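RagB/SusD family nutrient uptake outer membrane protein (Bacteroides thetaiotaomicron, PDB 7KV2) probably binds beta-glucans at the surface of the outer membrane, as a SusD-family surface glycan-binding protein of a human gut bacterium. Local coordinates at residues C114-V119 with N164-D169; N106-L111 with K160-V165; V51-P56 with A145-L150; K189-L194 with A225-Y230. One frame throughout, in Å; residues are numbered along the deposited sequence.

Overall arrangement
All four contacts lie in the helical N-terminal half of the chain, in a region of the starch-binding outer-membrane type related to tetratricopeptide repeats. Helix 137-162, or the loop leaving it, takes part in interactions 1, 2 and 3. Helix 110-130, with the loop leading into it in interaction 2, provides the first partner in interactions 1 and 2, whose centres are about 11 Å apart and which share Asn164 and Val165. Interaction 3 joins the earlier helix 43-53 to helix 137-162; its centre is about 13 Å from that of interaction 1. Interaction 4 follows in series, pairing helices 183-200 and 217-231; it touches interaction 2 through the Lys160-Glu226 salt bridge. The contacts thus join helices of one region, consistent with the TPR-like part of a SusD protein.

Interaction 1: residues C114-V119 with N164-D169; sequences CAYSGV and NVPYFD
Tyr116 OH donates a 2.7 Å hydrogen bond to the backbone O of Pro166, tying helix 110-130 to the irregular chain that follows helix 137-162. The bond lies in the carbonyl plane and uses a lone pair, the C=O...OH angle being 132°. With chi1 at -79° the tyrosine CG stands beside its own backbone N, anti to the carbonyl carbon, and the ring extends from the helix toward 164-169. Its hydroxyl is wedged among aliphatic groups: Pro166 CD lies 3.2 Å from Tyr116 OH, and Val165 CB 3.3 Å from the same oxygen. Pro166 O meets the tyrosine at its edge, near the ring plane. Farther along the loop, Phe168 turns its ring back to the helix. The two aromatic rings lie nearly parallel, their planes 12° apart, but they meet rim to rim with centroids 5.9 Å apart and do not stack; Tyr116 CD1 approaches Phe168 CE1 to 3.7 Å. Val119, one helical turn later, sets CG1 over one face of the Phe168 ring, 4.0 Å above the plane and displaced toward the rim. One polar anchor and two apolar touches therefore hold the loop along the helix. Around them, Val158 of helix 137-162 packs on Tyr116 and Tyr155 on Val119, the Tyr155 hydroxyl also bonds to Phe168 O, and Leu186 of helix 183-200 touches Val165 and Tyr167, leaving the loop between three helices.

Interaction 2: residues N106-L111 with K160-V165; sequences NMIYGL and KFWGNV. With EDO (1,2-ethanediol), chain D.
Leu111 and Phe161 bring their CA atoms to 9.4 Å where the start of helix 110-130 faces the end of helix 137-162, the open end of an antiparallel helical hairpin in the SusD fold. Leu111 crosses Phe161 at about a right angle and lays CD2 over one face of the ring, 3.6 Å from Phe161 CD2. CG of Leu111 is anti to the backbone N (chi1 175°), directed from the first helical turn to the phenylalanine. Trp162 packs mainly against Met107 and Ile108, just before that turn. Met107, bent at both chi2 and chi3, slides past the indole in the opposite direction and brings CE to 3.4 Å from Trp162 NE1. Ile108 O meets the indole at its edge, in plane, 3.7 Å from Trp162 CZ2; this oxygen is buried with no hydrogen-bond partner in the model. The indole N-H itself is bonded to Pro497 O, which would help to fix the ring's rotation, while Phe161 CB covers part of one indole face. An alanine in place of Trp162 would probably open a gap beside Met107 CE and Ile108 and leave Pro497 O without its indole donor. Gly163, with phi 81°, then turns the chain out of the helix. On the other segment a 1,2-ethanediol, probably from the crystallisation liquor, receives the N-H of Met107 at its O1, with N and O1 3.1 Å apart.

Interaction 3: residues V51-P56 with A145-L150; sequences VAAYDP and AQVIAL
Tyr54 presents its ring face to Leu150 and its hydroxyl to Gln146, two residues one turn apart on helix 137-162. Leu150 comes in at about a right angle to the tyrosine and places CD1 squarely over the ring centre, 3.5 Å from the centroid and 3° off the normal, a clear CH-pi contact. Gln146 also crosses the tyrosine at about a right angle, with amide and ring planes 51° apart. Its chain is extended beyond CG (chi2 174°), and its OE1 lies at the ring edge and accepts a 2.7 Å hydrogen bond from Tyr54 OH on a lone pair. Both polar ends have second partners: Val215 N donates to the tyrosine hydroxyl, and Arg214 NH1 to Gln146 OE1. A phenylalanine at Tyr54 would probably leave Val215 N without this acceptor and Gln146 OE1 with one donor fewer. Beside the ring, Ala53 CB rests 4.1 Å from Val147 CG1 and 4.2 Å from Leu150 CD1; such a small side chain lets the backbones approach to 6.8 Å between the CA atoms of Ala53 and Val147. Helix 43-53 is thereby seated, at its C-terminal end, on helix 137-162, packing consistent with the TPR-like helical scaffold of SusD proteins.

Interaction 4: residues K189-L194 with A225-Y230; sequences KMVTSL and AEIVMY. With EDO (1,2-ethanediol), chain E.
Ile227 meets three side chains of segment 189-194, and does so with CG1 set between its backbone N and carbonyl carbon (chi1 70°), an uncommon choice for isoleucine within a helix. This torsion, followed by an extended chi2, carries CD1 into the hollow formed by Met190, Val191 and Leu194. There Ile227 CD1 lies 3.9 Å from Met190 CB and 4.1 Å from Val191 CB. Leu194 reaches toward the isoleucine tip to tip, its CD1 3.9 Å from Ile227 CD1. The other branch is used too: Met190, bent at chi3, curls its terminal methyl round so that CE touches Ile227 CG2 at 3.7 Å. A looser contact, Val191 CG2 to Val228 CG2 at 4.3 Å, extends the seam. No hydrogen bond joins the segments; the side-chain packing is apolar, bordered by Asn156 of helix 137-162 next to Met190 and Ile227, and by Arg236 next to Val191 and Val228. Glu226, the neighbour of Ile227, is engaged elsewhere: Lys160, Asn156 and Tyr403 bind its carboxylate, and O2 of a 1,2-ethanediol donates to its OE1. The short helical segments run 147° apart in direction with axes 10.4 Å apart at their closest, the inclined antiparallel pairing of successive helices found in alpha-helical repeat-type regions.

Interaction 1: residues C114-V119 with N164-D169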
# COMPACT_ATOMS: atom_id res chain seq x y z
N CYS A 114 -0.07 -6.88 13.02
CA CYS A 114 -1.04 -5.80 12.71
C CYS A 114 -2.27 -6.38 12.02
O CYS A 114 -3.40 -5.95 12.37
CB CYS A 114 -0.41 -4.70 11.86
SG CYS A 114 0.95 -3.84 12.65
N ALA A 115 -2.11 -7.29 11.06
CA ALA A 115 -3.23 -7.86 10.29
C ALA A 115 -4.16 -8.59 11.25
O ALA A 115 -5.41 -8.37 11.19
CB ALA A 115 -2.70 -8.80 9.25
N TYR A 116 -3.59 -9.40 12.14
CA TYR A 116 -4.44 -10.23 13.04
C TYR A 116 -5.02 -9.36 14.15
O TYR A 116 -6.13 -9.72 14.60
CB TYR A 116 -3.68 -11.48 13.52
CG TYR A 116 -3.69 -12.53 12.45
CD1 TYR A 116 -4.85 -13.20 12.10
CD2 TYR A 116 -2.55 -12.83 11.73
CE1 TYR A 116 -4.88 -14.14 11.08
CE2 TYR A 116 -2.55 -13.78 10.73
CZ TYR A 116 -3.71 -14.47 10.43
OH TYR A 116 -3.72 -15.36 9.39
N SER A 117 -4.37 -8.26 14.56
CA SER A 117 -4.98 -7.28 15.51
C SER A 117 -6.21 -6.67 14.86
O SER A 117 -7.28 -6.61 15.52
CB SER A 117 -4.03 -6.20 15.97
OG SER A 117 -2.87 -6.81 16.53
N GLY A 118 -6.10 -6.27 13.59
CA GLY A 118 -7.24 -5.78 12.81
C GLY A 118 -8.38 -6.80 12.80
O GLY A 118 -9.52 -6.44 13.19
N VAL A 119 -8.09 -8.04 12.40
CA VAL A 119 -9.07 -9.15 12.31
C VAL A 119 -9.77 -9.30 13.67
O VAL A 119 -11.02 -9.41 13.68
CB VAL A 119 -8.41 -10.46 11.87
CG1 VAL A 119 -9.40 -11.60 11.99
CG2 VAL A 119 -7.88 -10.42 10.45
N ASN A 164 -1.17 -19.11 2.83
CA ASN A 164 -1.79 -20.26 3.58
C ASN A 164 -1.73 -19.97 5.08
O ASN A 164 -0.70 -20.33 5.70
CB ASN A 164 -1.07 -21.57 3.23
CG ASN A 164 -0.91 -21.81 1.76
OD1 ASN A 164 -1.86 -22.04 1.03
ND2 ASN A 164 0.32 -21.75 1.29
N VAL A 165 -2.72 -19.28 5.65
CA VAL A 165 -2.59 -18.64 7.00
C VAL A 165 -3.83 -18.95 7.83
O VAL A 165 -4.84 -19.34 7.25
CB VAL A 165 -2.40 -17.11 6.86
CG1 VAL A 165 -1.07 -16.81 6.21
CG2 VAL A 165 -3.55 -16.49 6.12
N PRO A 166 -3.77 -18.76 9.17
CA PRO A 166 -4.92 -18.98 10.05
C PRO A 166 -6.13 -18.11 9.67
O PRO A 166 -5.92 -16.94 9.29
CB PRO A 166 -4.45 -18.58 11.44
CG PRO A 166 -2.95 -18.53 11.38
CD PRO A 166 -2.59 -18.35 9.92
N TYR A 167 -7.34 -18.67 9.76
CA TYR A 167 -8.60 -17.93 9.49
C TYR A 167 -9.54 -18.09 10.69
O TYR A 167 -9.60 -19.19 11.29
CB TYR A 167 -9.27 -18.38 8.18
CG TYR A 167 -10.53 -17.60 7.91
CD1 TYR A 167 -10.47 -16.36 7.28
CD2 TYR A 167 -11.78 -18.04 8.34
CE1 TYR A 167 -11.60 -15.59 7.07
CE2 TYR A 167 -12.93 -17.28 8.12
CZ TYR A 167 -12.84 -16.05 7.49
OH TYR A 167 -13.93 -15.25 7.26
N PHE A 168 -10.20 -17.00 11.07
CA PHE A 168 -11.23 -16.99 12.14
C PHE A 168 -12.15 -15.77 11.95
O PHE A 168 -11.67 -14.69 11.52
CB PHE A 168 -10.57 -17.11 13.52
CG PHE A 168 -9.56 -16.05 13.91
CD1 PHE A 168 -8.23 -16.17 13.54
CD2 PHE A 168 -9.91 -15.01 14.76
CE1 PHE A 168 -7.29 -15.22 13.94
CE2 PHE A 168 -8.97 -14.06 15.17
CZ PHE A 168 -7.66 -14.16 14.74
N ASP A 169 -13.46 -15.94 12.21
CA ASP A 169 -14.46 -14.84 12.24
C ASP A 169 -15.05 -14.65 13.65
O ASP A 169 -15.98 -13.83 13.78
CB ASP A 169 -15.55 -15.04 11.17
CG ASP A 169 -16.25 -16.37 11.26
OD1 ASP A 169 -16.28 -16.96 12.37
OD2 ASP A 169 -16.76 -16.82 10.22

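Interaction 2: residues N106-L111 with K160-V165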
# COMPACT_ATOMS: atom_id res chain seq x y z
N ASN A 106 14.35 -15.04 10.37
CA ASN A 106 14.85 -13.67 10.09
C ASN A 106 13.85 -13.03 9.12
O ASN A 106 14.25 -12.69 7.98
CB ASN A 106 16.27 -13.64 9.51
CG ASN A 106 17.07 -12.39 9.83
OD1 ASN A 106 16.57 -11.45 10.46
ND2 ASN A 106 18.33 -12.38 9.42
N MET A 107 12.60 -12.96 9.55
CA MET A 107 11.47 -12.57 8.67
C MET A 107 10.74 -11.38 9.30
O MET A 107 10.95 -11.11 10.48
CB MET A 107 10.50 -13.72 8.43
CG MET A 107 10.52 -14.20 6.99
SD MET A 107 9.85 -12.86 5.88
CE MET A 107 8.14 -12.90 6.38
N ILE A 108 9.99 -10.62 8.50
CA ILE A 108 9.15 -9.54 9.05
C ILE A 108 8.02 -10.23 9.82
O ILE A 108 7.58 -11.34 9.42
CB ILE A 108 8.69 -8.55 7.96
CG1 ILE A 108 7.96 -9.21 6.80
CG2 ILE A 108 9.91 -7.78 7.51
CD1 ILE A 108 6.96 -8.30 6.12
N TYR A 109 7.62 -9.61 10.91
CA TYR A 109 6.59 -10.15 11.84
C TYR A 109 5.58 -9.06 12.24
O TYR A 109 4.43 -9.40 12.56
CB TYR A 109 7.36 -10.79 13.00
CG TYR A 109 6.61 -11.77 13.86
CD1 TYR A 109 5.33 -12.19 13.56
CD2 TYR A 109 7.22 -12.29 15.00
CE1 TYR A 109 4.65 -13.08 14.40
CE2 TYR A 109 6.57 -13.18 15.82
CZ TYR A 109 5.28 -13.57 15.52
OH TYR A 109 4.61 -14.47 16.32
N GLY A 110 5.97 -7.78 12.19
CA GLY A 110 5.07 -6.66 12.56
C GLY A 110 3.77 -6.68 11.77
O GLY A 110 2.67 -6.54 12.35
N LEU A 111 3.87 -6.89 10.47
CA LEU A 111 2.71 -6.77 9.56
C LEU A 111 1.73 -7.89 9.89
O LEU A 111 0.54 -7.67 9.87
CB LEU A 111 3.20 -6.84 8.10
CG LEU A 111 2.10 -6.84 7.04
CD1 LEU A 111 1.29 -5.56 7.09
CD2 LEU A 111 2.68 -7.03 5.65
N LYS A 160 -1.86 -12.09 0.71
CA LYS A 160 -0.87 -11.76 -0.33
C LYS A 160 0.53 -12.18 0.12
O LYS A 160 1.22 -12.76 -0.70
CB LYS A 160 -0.93 -10.27 -0.72
CG LYS A 160 -2.07 -10.00 -1.69
CD LYS A 160 -1.92 -8.70 -2.43
CE LYS A 160 -2.77 -8.68 -3.66
NZ LYS A 160 -2.54 -7.43 -4.41
N PHE A 161 0.98 -11.80 1.32
CA PHE A 161 2.40 -11.97 1.70
C PHE A 161 2.66 -13.45 2.07
O PHE A 161 3.74 -13.89 1.76
CB PHE A 161 2.83 -11.05 2.83
CG PHE A 161 3.09 -9.63 2.36
CD1 PHE A 161 4.32 -9.25 1.82
CD2 PHE A 161 2.11 -8.65 2.50
CE1 PHE A 161 4.55 -7.95 1.38
CE2 PHE A 161 2.34 -7.33 2.08
CZ PHE A 161 3.56 -6.99 1.54
N TRP A 162 1.71 -14.13 2.70
CA TRP A 162 1.99 -15.50 3.24
C TRP A 162 1.05 -16.58 2.67
O TRP A 162 1.48 -17.76 2.70
CB TRP A 162 1.93 -15.48 4.76
CG TRP A 162 3.10 -14.83 5.43
CD1 TRP A 162 4.32 -15.38 5.65
CD2 TRP A 162 3.13 -13.50 5.98
NE1 TRP A 162 5.11 -14.50 6.33
CE2 TRP A 162 4.41 -13.33 6.54
CE3 TRP A 162 2.22 -12.43 6.02
CZ2 TRP A 162 4.79 -12.17 7.20
CZ3 TRP A 162 2.58 -11.30 6.70
CH2 TRP A 162 3.86 -11.14 7.23
N GLY A 163 -0.16 -16.23 2.23
CA GLY A 163 -1.06 -17.10 1.43
C GLY A 163 -1.85 -18.09 2.30
O GLY A 163 -3.08 -17.93 2.41
N ASN A 164 -1.17 -19.11 2.83
CA ASN A 164 -1.79 -20.26 3.58
C ASN A 164 -1.73 -19.97 5.08
O ASN A 164 -0.70 -20.33 5.70
CB ASN A 164 -1.07 -21.57 3.23
CG ASN A 164 -0.91 -21.81 1.76
OD1 ASN A 164 -1.86 -22.04 1.03
ND2 ASN A 164 0.32 -21.75 1.29
N VAL A 165 -2.72 -19.28 5.65
CA VAL A 165 -2.59 -18.64 7.00
C VAL A 165 -3.83 -18.95 7.83
O VAL A 165 -4.84 -19.34 7.25
CB VAL A 165 -2.40 -17.11 6.86
CG1 VAL A 165 -1.07 -16.81 6.21
CG2 VAL A 165 -3.55 -16.49 6.12
C1 EDO D . 10.52 -13.79 12.84
O1 EDO D . 11.68 -14.18 12.21
C2 EDO D . 10.39 -14.45 14.16
O2 EDO D . 10.02 -15.81 14.02

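Interaction 3: residues V51-P56 with A145-L150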
# COMPACT_ATOMS: atom_id res chain seq x y z
N VAL A 51 -14.65 2.32 15.43
CA VAL A 51 -13.48 3.23 15.28
C VAL A 51 -12.21 2.44 15.61
O VAL A 51 -11.27 2.47 14.80
CB VAL A 51 -13.63 4.50 16.13
CG1 VAL A 51 -12.37 5.34 16.11
CG2 VAL A 51 -14.84 5.33 15.68
N ALA A 52 -12.19 1.71 16.73
CA ALA A 52 -11.00 0.93 17.12
C ALA A 52 -10.60 -0.07 16.02
O ALA A 52 -9.39 -0.32 15.87
CB ALA A 52 -11.21 0.23 18.43
N ALA A 53 -11.55 -0.65 15.28
CA ALA A 53 -11.27 -1.68 14.25
C ALA A 53 -10.45 -1.09 13.08
O ALA A 53 -9.86 -1.90 12.33
CB ALA A 53 -12.53 -2.28 13.71
N TYR A 54 -10.50 0.23 12.89
CA TYR A 54 -9.71 0.95 11.85
C TYR A 54 -8.26 1.17 12.30
O TYR A 54 -7.41 1.46 11.42
CB TYR A 54 -10.34 2.31 11.52
CG TYR A 54 -11.60 2.30 10.69
CD1 TYR A 54 -12.85 2.16 11.28
CD2 TYR A 54 -11.56 2.44 9.32
CE1 TYR A 54 -14.01 2.15 10.52
CE2 TYR A 54 -12.72 2.47 8.54
CZ TYR A 54 -13.96 2.33 9.14
OH TYR A 54 -15.10 2.33 8.38
N ASP A 55 -7.94 1.12 13.59
CA ASP A 55 -6.63 1.64 14.06
C ASP A 55 -5.48 0.85 13.46
O ASP A 55 -4.46 1.44 13.11
CB ASP A 55 -6.55 1.69 15.58
CG ASP A 55 -7.10 2.97 16.15
OD1 ASP A 55 -6.72 4.05 15.65
OD2 ASP A 55 -7.93 2.89 17.07
N PRO A 56 -5.54 -0.50 13.38
CA PRO A 56 -4.40 -1.27 12.87
C PRO A 56 -4.02 -0.95 11.40
O PRO A 56 -2.91 -1.22 11.00
CB PRO A 56 -4.86 -2.72 13.08
CG PRO A 56 -5.76 -2.60 14.29
CD PRO A 56 -6.59 -1.37 13.97
N ALA A 145 -21.06 -3.68 7.73
CA ALA A 145 -20.43 -3.37 6.42
C ALA A 145 -18.99 -2.89 6.66
O ALA A 145 -18.10 -3.37 5.97
CB ALA A 145 -21.25 -2.38 5.65
N GLN A 146 -18.75 -2.01 7.62
CA GLN A 146 -17.39 -1.45 7.85
C GLN A 146 -16.44 -2.54 8.34
O GLN A 146 -15.32 -2.71 7.77
CB GLN A 146 -17.41 -0.29 8.83
CG GLN A 146 -18.26 0.90 8.37
CD GLN A 146 -18.33 1.94 9.47
OE1 GLN A 146 -17.34 2.61 9.77
NE2 GLN A 146 -19.49 2.05 10.11
N VAL A 147 -16.83 -3.28 9.39
CA VAL A 147 -15.88 -4.24 10.00
C VAL A 147 -15.73 -5.48 9.13
O VAL A 147 -14.65 -6.00 9.16
CB VAL A 147 -16.19 -4.56 11.48
CG1 VAL A 147 -16.25 -3.27 12.30
CG2 VAL A 147 -17.47 -5.38 11.64
N ILE A 148 -16.72 -5.94 8.36
CA ILE A 148 -16.47 -7.11 7.47
C ILE A 148 -15.52 -6.68 6.33
O ILE A 148 -14.62 -7.44 5.94
CB ILE A 148 -17.78 -7.71 6.94
CG1 ILE A 148 -18.68 -8.23 8.06
CG2 ILE A 148 -17.45 -8.80 5.93
CD1 ILE A 148 -20.08 -8.62 7.57
N ALA A 149 -15.67 -5.47 5.82
CA ALA A 149 -14.81 -4.96 4.74
C ALA A 149 -13.40 -4.77 5.28
O ALA A 149 -12.45 -5.21 4.60
CB ALA A 149 -15.36 -3.67 4.18
N LEU A 150 -13.24 -4.17 6.46
CA LEU A 150 -11.92 -4.05 7.13
C LEU A 150 -11.34 -5.44 7.35
O LEU A 150 -10.12 -5.63 7.19
CB LEU A 150 -12.03 -3.29 8.44
CG LEU A 150 -12.22 -1.77 8.31
CD1 LEU A 150 -12.56 -1.20 9.68
CD2 LEU A 150 -10.97 -1.07 7.76

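Interaction 4: residues K189-L194 with A225-Y230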
# COMPACT_ATOMS: atom_id res chain seq x y z
N LYS A 189 -13.31 -17.22 1.36
CA LYS A 189 -13.90 -16.52 2.52
C LYS A 189 -13.91 -15.00 2.23
O LYS A 189 -14.93 -14.31 2.53
CB LYS A 189 -13.11 -16.79 3.79
CG LYS A 189 -13.02 -18.23 4.24
CD LYS A 189 -14.26 -18.76 4.88
CE LYS A 189 -14.02 -20.10 5.53
NZ LYS A 189 -15.26 -20.90 5.57
N MET A 190 -12.79 -14.48 1.72
CA MET A 190 -12.64 -13.02 1.46
C MET A 190 -13.68 -12.55 0.43
O MET A 190 -14.43 -11.59 0.71
CB MET A 190 -11.23 -12.71 0.96
CG MET A 190 -10.22 -12.84 2.09
SD MET A 190 -8.49 -12.84 1.50
CE MET A 190 -8.34 -11.25 0.68
N VAL A 191 -13.73 -13.17 -0.74
CA VAL A 191 -14.60 -12.67 -1.82
C VAL A 191 -16.07 -12.80 -1.42
O VAL A 191 -16.84 -11.86 -1.70
CB VAL A 191 -14.25 -13.31 -3.18
CG1 VAL A 191 -14.74 -14.74 -3.32
CG2 VAL A 191 -14.80 -12.42 -4.29
N THR A 192 -16.46 -13.88 -0.73
CA THR A 192 -17.86 -14.07 -0.26
C THR A 192 -18.21 -12.97 0.75
O THR A 192 -19.31 -12.43 0.65
CB THR A 192 -18.07 -15.48 0.31
OG1 THR A 192 -17.83 -16.37 -0.76
CG2 THR A 192 -19.47 -15.70 0.83
N SER A 193 -17.32 -12.63 1.69
CA SER A 193 -17.52 -11.51 2.66
C SER A 193 -17.76 -10.19 1.93
O SER A 193 -18.67 -9.45 2.32
CB SER A 193 -16.36 -11.39 3.60
OG SER A 193 -16.34 -12.47 4.53
N LEU A 194 -16.97 -9.89 0.89
CA LEU A 194 -17.16 -8.65 0.11
C LEU A 194 -18.54 -8.67 -0.57
O LEU A 194 -19.17 -7.60 -0.61
CB LEU A 194 -16.03 -8.49 -0.92
CG LEU A 194 -14.64 -8.26 -0.33
CD1 LEU A 194 -13.67 -7.84 -1.42
CD2 LEU A 194 -14.65 -7.22 0.78
N ALA A 225 -11.92 -5.97 -6.84
CA ALA A 225 -11.15 -6.08 -8.10
C ALA A 225 -9.74 -6.57 -7.80
O ALA A 225 -9.20 -7.43 -8.58
CB ALA A 225 -11.14 -4.75 -8.82
N GLU A 226 -9.14 -6.05 -6.73
CA GLU A 226 -7.77 -6.40 -6.31
C GLU A 226 -7.67 -7.91 -6.08
O GLU A 226 -6.77 -8.55 -6.69
CB GLU A 226 -7.35 -5.67 -5.05
CG GLU A 226 -5.94 -6.07 -4.61
CD GLU A 226 -5.31 -5.25 -3.50
OE1 GLU A 226 -5.81 -4.14 -3.16
OE2 GLU A 226 -4.34 -5.74 -2.95
N ILE A 227 -8.53 -8.48 -5.24
CA ILE A 227 -8.37 -9.92 -4.84
C ILE A 227 -8.82 -10.82 -6.02
O ILE A 227 -8.14 -11.86 -6.28
CB ILE A 227 -9.06 -10.20 -3.49
CG1 ILE A 227 -10.58 -10.16 -3.56
CG2 ILE A 227 -8.53 -9.27 -2.40
CD1 ILE A 227 -11.24 -10.70 -2.34
N VAL A 228 -9.86 -10.43 -6.75
CA VAL A 228 -10.35 -11.14 -7.97
C VAL A 228 -9.21 -11.24 -8.99
O VAL A 228 -8.95 -12.35 -9.53
CB VAL A 228 -11.59 -10.49 -8.59
CG1 VAL A 228 -11.87 -10.99 -9.99
CG2 VAL A 228 -12.81 -10.67 -7.71
N MET A 229 -8.49 -10.13 -9.20
CA MET A 229 -7.45 -10.13 -10.24
C MET A 229 -6.22 -10.87 -9.73
O MET A 229 -5.60 -11.60 -10.54
CB MET A 229 -7.13 -8.70 -10.70
CG MET A 229 -8.30 -8.09 -11.43
SD MET A 229 -8.14 -6.28 -11.69
CE MET A 229 -7.02 -6.34 -13.08
N TYR A 230 -5.88 -10.75 -8.45
CA TYR A 230 -4.67 -11.45 -7.95
C TYR A 230 -4.91 -12.98 -8.00
O TYR A 230 -3.96 -13.74 -8.18
CB TYR A 230 -4.27 -11.04 -6.54
CG TYR A 230 -2.89 -11.53 -6.19
CD1 TYR A 230 -1.78 -11.06 -6.88
CD2 TYR A 230 -2.68 -12.48 -5.21
CE1 TYR A 230 -0.51 -11.54 -6.60
CE2 TYR A 230 -1.41 -12.95 -4.91
CZ TYR A 230 -0.32 -12.49 -5.63
OH TYR A 230 0.94 -12.91 -5.34
C1 EDO E . -2.18 -5.30 -0.39
O1 EDO E . -0.78 -5.49 -0.38
C2 EDO E . -2.64 -3.98 -0.90
O2 EDO E . -4.01 -3.64 -0.67